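PDB 2IPI: aclacinomycin-N/aclacinomycin-A oxidase from Streptomyces galilaeus, which uses a bicovalently bound FAD and molecular oxygen to oxidise the terminal sugar of aclacinomycin N, giving aclacinomycin A and then aclacinomycin Y. Local coordinates for residues Q151-Y163 and H211-Y225. Sequence-based numbering, arbitrary orientation.
Sequences QVGVGGHVLGGGY and HTGGGGGNFGIVTRY. With FAD (flavin-adenine dinucleotide), chain F.
Tyr225 reaches from its strand to the short helix 154-157 and donates a hydrogen bond from its hydroxyl to a backbone carbonyl: OH lies 2.8 Å from Gly155 O, tilted 30° from the carbonyl plane. Its ring is held on both faces, with Val222 CG1 of its own strand 3.3 Å above one and Val158 CB over the opposite one, both toward the rim. Val154 CG1 adds an oblique contact, 3.8 Å from Tyr225 CD1. Leu159 crosses the phenol end of Tyr225 at a slant, touching the hydroxyl and not a face of the ring. Its CG, set between backbone N and carbonyl carbon (chi1 45°), packs against that oxygen, while CD2 meets Gly216 CA at 3.3 Å. Next to it the backbones close in. Gly215 N donates to Leu159 O over 3.1 Å, nearly straight at 163° although the donor stands above the carbonyl plane, and Leu159 CA makes a CH...O contact of 3.0 Å with His211 O. With no side chains between them, Gly160 CA and Gly213 CA approach to 3.7 Å. The helix ends in a Schellman motif, with Gly162 N bonded to His157 O, Gly161 N to Val158 O and Gly161 at positive phi. His211 is anchored separately, through ND1 to Leu207 O. FAD lies along both segments: Gly153 N and Gly156 N bind phosphate oxygens, Val222 pairs with adenine and Tyr163 with the flavin. A CB on Gly153, Gly156 or Gly216 would collide with the cofactor, so these glycines let the dinucleotide pass close to the backbone in this part of the PCMH-type domain's FAD site.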
loop_
_atom_site.group_PDB
_atom_site.type_symbol
_atom_site.label_atom_id
_atom_site.label_comp_id
_atom_site.label_asym_id
_atom_site.label_seq_id
_atom_site.Cartn_x
_atom_site.Cartn_y
_atom_site.Cartn_z
ATOM N N GLN A 151 -10.109 2.059 -6.697
ATOM C CA GLN A 151 -10.907 2.733 -5.689
ATOM C C GLN A 151 -10.074 3.151 -4.480
ATOM O O GLN A 151 -10.605 3.745 -3.538
ATOM C CB GLN A 151 -12.063 1.852 -5.191
ATOM C CG GLN A 151 -13.245 2.644 -4.638
ATOM C CD GLN A 151 -13.925 2.016 -3.439
ATOM O OE1 GLN A 151 -13.289 1.451 -2.544
ATOM N NE2 GLN A 151 -15.255 2.095 -3.369
ATOM N N VAL A 152 -8.785 2.834 -4.471
ATOM C CA VAL A 152 -7.908 3.223 -3.368
ATOM C C VAL A 152 -7.739 4.734 -3.318
ATOM O O VAL A 152 -7.715 5.424 -4.346
ATOM C CB VAL A 152 -6.527 2.558 -3.480
ATOM C CG1 VAL A 152 -5.564 3.141 -2.448
ATOM C CG2 VAL A 152 -6.611 1.051 -3.265
ATOM N N GLY A 153 -7.628 5.336 -2.127
ATOM C CA GLY A 153 -7.446 6.779 -2.060
ATOM C C GLY A 153 -6.000 7.213 -2.192
ATOM O O GLY A 153 -5.111 6.564 -1.644
ATOM N N VAL A 154 -5.723 8.316 -2.872
ATOM C CA VAL A 154 -4.404 8.937 -2.912
ATOM C C VAL A 154 -3.901 9.411 -1.546
ATOM O O VAL A 154 -2.713 9.263 -1.260
ATOM C CB VAL A 154 -4.425 10.158 -3.849
ATOM C CG1 VAL A 154 -3.212 11.055 -3.693
ATOM C CG2 VAL A 154 -4.516 9.654 -5.291
ATOM N N GLY A 155 -4.794 9.981 -0.770
ATOM C CA GLY A 155 -4.558 10.529 0.551
ATOM C C GLY A 155 -3.788 9.664 1.505
ATOM O O GLY A 155 -2.792 10.085 2.113
ATOM N N GLY A 156 -4.227 8.409 1.697
ATOM C CA GLY A 156 -3.506 7.597 2.681
ATOM C C GLY A 156 -2.670 6.526 2.002
ATOM O O GLY A 156 -2.128 5.656 2.695
ATOM N N HIS A 157 -2.586 6.611 0.677
ATOM C CA HIS A 157 -1.821 5.699 -0.153
ATOM C C HIS A 157 -0.436 6.246 -0.432
ATOM O O HIS A 157 0.569 5.524 -0.363
ATOM C CB HIS A 157 -2.555 5.441 -1.474
ATOM C CG HIS A 157 -1.780 4.665 -2.491
ATOM N ND1 HIS A 157 -1.698 3.289 -2.464
ATOM C CD2 HIS A 157 -1.065 5.057 -3.575
ATOM C CE1 HIS A 157 -0.966 2.872 -3.480
ATOM N NE2 HIS A 157 -0.562 3.926 -4.170
ATOM N N VAL A 158 -0.338 7.545 -0.773
ATOM C CA VAL A 158 0.995 7.968 -1.206
ATOM C C VAL A 158 1.942 8.211 -0.038
ATOM O O VAL A 158 3.127 7.859 -0.074
ATOM C CB VAL A 158 0.898 9.232 -2.081
ATOM C CG1 VAL A 158 2.279 9.806 -2.302
ATOM C CG2 VAL A 158 0.202 8.943 -3.410
ATOM N N LEU A 159 1.486 8.805 1.058
ATOM C CA LEU A 159 2.407 9.148 2.146
ATOM C C LEU A 159 2.993 7.944 2.878
ATOM O O LEU A 159 3.932 8.108 3.672
ATOM C CB LEU A 159 1.725 10.090 3.139
ATOM C CG LEU A 159 0.310 9.870 3.640
ATOM C CD1 LEU A 159 -0.207 8.448 3.494
ATOM C CD2 LEU A 159 0.210 10.288 5.118
ATOM N N GLY A 160 2.444 6.761 2.622
ATOM C CA GLY A 160 2.994 5.537 3.143
ATOM C C GLY A 160 3.690 4.716 2.084
ATOM O O GLY A 160 4.118 3.584 2.320
ATOM N N GLY A 161 3.817 5.273 0.889
ATOM C CA GLY A 161 4.560 4.711 -0.192
ATOM C C GLY A 161 3.960 3.554 -0.934
ATOM O O GLY A 161 4.739 2.683 -1.325
ATOM N N GLY A 162 2.650 3.565 -1.097
ATOM C CA GLY A 162 1.938 2.629 -1.938
ATOM C C GLY A 162 2.727 2.393 -3.228
ATOM O O GLY A 162 3.286 3.334 -3.804
ATOM N N TYR A 163 2.800 1.141 -3.626
ATOM C CA TYR A 163 3.559 0.651 -4.758
ATOM C C TYR A 163 2.597 -0.083 -5.685
ATOM O O TYR A 163 1.483 -0.439 -5.305
ATOM C CB TYR A 163 4.669 -0.290 -4.269
ATOM C CG TYR A 163 4.199 -1.721 -4.114
ATOM C CD1 TYR A 163 4.529 -2.673 -5.074
ATOM C CD2 TYR A 163 3.430 -2.131 -3.035
ATOM C CE1 TYR A 163 4.104 -3.981 -4.946
ATOM C CE2 TYR A 163 2.997 -3.438 -2.898
ATOM C CZ TYR A 163 3.344 -4.359 -3.862
ATOM O OH TYR A 163 2.931 -5.662 -3.743
ATOM N N HIS A 211 6.625 12.513 4.581
ATOM C CA HIS A 211 5.477 12.114 3.791
ATOM C C HIS A 211 5.861 11.106 2.712
ATOM O O HIS A 211 4.977 10.701 1.967
ATOM C CB HIS A 211 4.779 13.359 3.220
ATOM C CG HIS A 211 3.888 13.968 4.294
ATOM N ND1 HIS A 211 4.362 14.867 5.236
ATOM C CD2 HIS A 211 2.575 13.802 4.545
ATOM C CE1 HIS A 211 3.367 15.218 6.034
ATOM N NE2 HIS A 211 2.260 14.590 5.641
ATOM N N THR A 212 7.135 10.712 2.655
ATOM C CA THR A 212 7.528 9.742 1.629
ATOM C C THR A 212 7.579 8.315 2.183
ATOM O O THR A 212 8.399 7.496 1.758
ATOM C CB THR A 212 8.869 10.125 0.978
ATOM O OG1 THR A 212 9.199 9.190 -0.064
ATOM C CG2 THR A 212 10.034 10.048 1.946
ATOM N N GLY A 213 6.690 7.980 3.111
ATOM C CA GLY A 213 6.473 6.625 3.519
ATOM C C GLY A 213 6.510 6.538 5.040
ATOM O O GLY A 213 6.982 5.493 5.429
ATOM N N GLY A 214 6.094 7.561 5.751
ATOM C CA GLY A 214 5.905 7.624 7.183
ATOM C C GLY A 214 4.537 7.117 7.577
ATOM O O GLY A 214 4.239 6.761 8.725
ATOM N N GLY A 215 3.649 7.094 6.570
ATOM C CA GLY A 215 2.297 6.666 6.795
ATOM C C GLY A 215 1.310 7.719 7.242
ATOM O O GLY A 215 1.695 8.779 7.736
ATOM N N GLY A 216 0.036 7.429 7.119
ATOM C CA GLY A 216 -1.163 8.130 7.279
ATOM C C GLY A 216 -1.522 9.005 8.420
ATOM O O GLY A 216 -1.630 10.233 8.295
ATOM N N GLY A 217 -1.801 8.517 9.641
ATOM C CA GLY A 217 -2.412 9.500 10.553
ATOM C C GLY A 217 -1.442 9.989 11.612
ATOM O O GLY A 217 -1.666 9.696 12.792
ATOM N N ASN A 218 -0.392 10.707 11.189
ATOM C CA ASN A 218 0.636 11.111 12.140
ATOM C C ASN A 218 1.125 12.548 11.998
ATOM O O ASN A 218 1.515 13.148 13.006
ATOM C CB ASN A 218 1.859 10.177 12.029
ATOM C CG ASN A 218 1.836 9.318 10.789
ATOM O OD1 ASN A 218 1.514 9.874 9.739
ATOM N ND2 ASN A 218 2.160 8.026 10.862
ATOM N N PHE A 219 1.150 13.134 10.793
ATOM C CA PHE A 219 1.906 14.392 10.649
ATOM C C PHE A 219 1.081 15.624 10.319
ATOM O O PHE A 219 1.631 16.733 10.197
ATOM C CB PHE A 219 2.948 14.184 9.561
ATOM C CG PHE A 219 3.928 13.069 9.854
ATOM C CD1 PHE A 219 4.907 13.249 10.810
ATOM C CD2 PHE A 219 3.872 11.857 9.184
ATOM C CE1 PHE A 219 5.826 12.267 11.100
ATOM C CE2 PHE A 219 4.804 10.869 9.461
ATOM C CZ PHE A 219 5.780 11.074 10.407
ATOM N N GLY A 220 -0.234 15.494 10.211
ATOM C CA GLY A 220 -1.130 16.546 9.794
ATOM C C GLY A 220 -2.033 16.076 8.663
ATOM O O GLY A 220 -2.064 14.873 8.386
ATOM N N ILE A 221 -2.758 16.976 8.008
ATOM C CA ILE A 221 -3.661 16.537 6.926
ATOM C C ILE A 221 -3.166 17.049 5.583
ATOM O O ILE A 221 -3.076 18.259 5.375
ATOM C CB ILE A 221 -5.115 16.974 7.178
ATOM C CG1 ILE A 221 -5.658 16.388 8.486
ATOM C CG2 ILE A 221 -6.027 16.652 6.000
ATOM C CD1 ILE A 221 -7.037 16.883 8.854
ATOM N N VAL A 222 -2.832 16.121 4.683
ATOM C CA VAL A 222 -2.400 16.510 3.343
ATOM C C VAL A 222 -3.582 17.028 2.533
ATOM O O VAL A 222 -4.620 16.384 2.384
ATOM C CB VAL A 222 -1.737 15.334 2.619
ATOM C CG1 VAL A 222 -1.362 15.687 1.195
ATOM C CG2 VAL A 222 -0.482 14.907 3.372
ATOM N N THR A 223 -3.449 18.208 1.948
ATOM C CA THR A 223 -4.517 18.863 1.211
ATOM C C THR A 223 -4.228 18.848 -0.295
ATOM O O THR A 223 -5.124 19.136 -1.094
ATOM C CB THR A 223 -4.696 20.312 1.693
ATOM O OG1 THR A 223 -5.579 21.043 0.832
ATOM C CG2 THR A 223 -3.363 21.041 1.623
ATOM N N ARG A 224 -3.008 18.496 -0.643
ATOM C CA ARG A 224 -2.536 18.450 -2.018
ATOM C C ARG A 224 -1.119 17.898 -2.134
ATOM O O ARG A 224 -0.221 18.259 -1.370
ATOM C CB ARG A 224 -2.549 19.847 -2.666
ATOM C CG ARG A 224 -2.110 19.781 -4.125
ATOM C CD ARG A 224 -2.230 21.134 -4.798
ATOM N NE ARG A 224 -3.612 21.569 -4.836
ATOM C CZ ARG A 224 -4.149 22.747 -4.604
ATOM N NH1 ARG A 224 -3.383 23.773 -4.270
ATOM N NH2 ARG A 224 -5.467 22.888 -4.713
ATOM N N TYR A 225 -0.886 17.021 -3.102
ATOM C CA TYR A 225 0.408 16.437 -3.359
ATOM C C TYR A 225 0.953 16.924 -4.707
ATOM O O TYR A 225 0.082 17.122 -5.558
ATOM C CB TYR A 225 0.334 14.908 -3.460
ATOM C CG TYR A 225 0.009 14.090 -2.251
ATOM C CD1 TYR A 225 -1.290 13.748 -1.903
ATOM C CD2 TYR A 225 1.050 13.637 -1.436
ATOM C CE1 TYR A 225 -1.557 12.990 -0.779
ATOM C CE2 TYR A 225 0.777 12.881 -0.310
ATOM C CZ TYR A 225 -0.515 12.558 0.013
ATOM O OH TYR A 225 -0.763 11.789 1.138
HETATM P PA FAD F . -7.993 5.884 4.361
HETATM O O1A FAD F . -8.628 5.004 5.261
HETATM O O2A FAD F . -8.807 7.073 4.111
HETATM O O5B FAD F . -6.566 6.294 4.878
HETATM C C5B FAD F . -5.649 5.379 5.326
HETATM C C4B FAD F . -4.686 6.035 6.312
HETATM O O4B FAD F . -4.262 7.264 5.790
HETATM C C3B FAD F . -5.395 6.398 7.630
HETATM O O3B FAD F . -4.494 6.432 8.677
HETATM C C2B FAD F . -5.892 7.811 7.376
HETATM O O2B FAD F . -6.131 8.580 8.524
HETATM C C1B FAD F . -4.756 8.329 6.521
HETATM N N9A FAD F . -5.123 9.493 5.690
HETATM C C8A FAD F . -6.151 9.582 4.837
HETATM N N7A FAD F . -6.160 10.769 4.248
HETATM C C5A FAD F . -5.137 11.461 4.751
HETATM C C6A FAD F . -4.657 12.743 4.512
HETATM N N6A FAD F . -5.221 13.448 3.608
HETATM N N1A FAD F . -3.584 13.169 5.157
HETATM C C2A FAD F . -2.985 12.359 5.997
HETATM N N3A FAD F . -3.401 11.130 6.239
HETATM C C4A FAD F . -4.467 10.682 5.646
HETATM N N1 FAD F . -1.309 -0.439 -1.293
HETATM C C2 FAD F . -0.192 -0.506 -2.091
HETATM O O2 FAD F . 0.832 -0.069 -1.792
HETATM N N3 FAD F . -0.310 -1.124 -3.306
HETATM C C4 FAD F . -1.504 -1.668 -3.745
HETATM O O4 FAD F . -1.571 -2.113 -4.856
HETATM C C4X FAD F . -2.635 -1.577 -2.931
HETATM N N5 FAD F . -3.833 -2.118 -3.297
HETATM C C5X FAD F . -4.947 -1.970 -2.538
HETATM C C6 FAD F . -6.180 -2.453 -2.981
HETATM C C7 FAD F . -7.277 -2.344 -2.175
HETATM C C7M FAD F . -8.581 -2.778 -2.758
HETATM C C8 FAD F . -7.203 -1.667 -0.954
HETATM C C8M FAD F . -8.478 -1.284 -0.236
HETATM C C9 FAD F . -5.973 -1.189 -0.562
HETATM C C9A FAD F . -4.829 -1.349 -1.302
HETATM N N10 FAD F . -3.606 -0.876 -0.868
HETATM C C10 FAD F . -2.524 -0.946 -1.695
HETATM C "C1'" FAD F . -3.298 -0.735 0.587
HETATM C "C2'" FAD F . -3.608 0.629 1.207
HETATM O "O2'" FAD F . -4.718 0.732 2.037
HETATM C "C3'" FAD F . -3.650 1.766 0.215
HETATM O "O3'" FAD F . -2.472 1.856 -0.525
HETATM C "C4'" FAD F . -4.052 3.003 1.075
HETATM O "O4'" FAD F . -3.779 2.905 2.414
HETATM C "C5'" FAD F . -5.469 3.522 1.019
HETATM O "O5'" FAD F . -5.559 4.757 1.646
HETATM P P FAD F . -6.978 5.406 1.695
HETATM O O1P FAD F . -6.897 6.812 1.523
HETATM O O2P FAD F . -7.768 4.772 0.731
HETATM O O3P FAD F . -7.647 5.019 3.075
#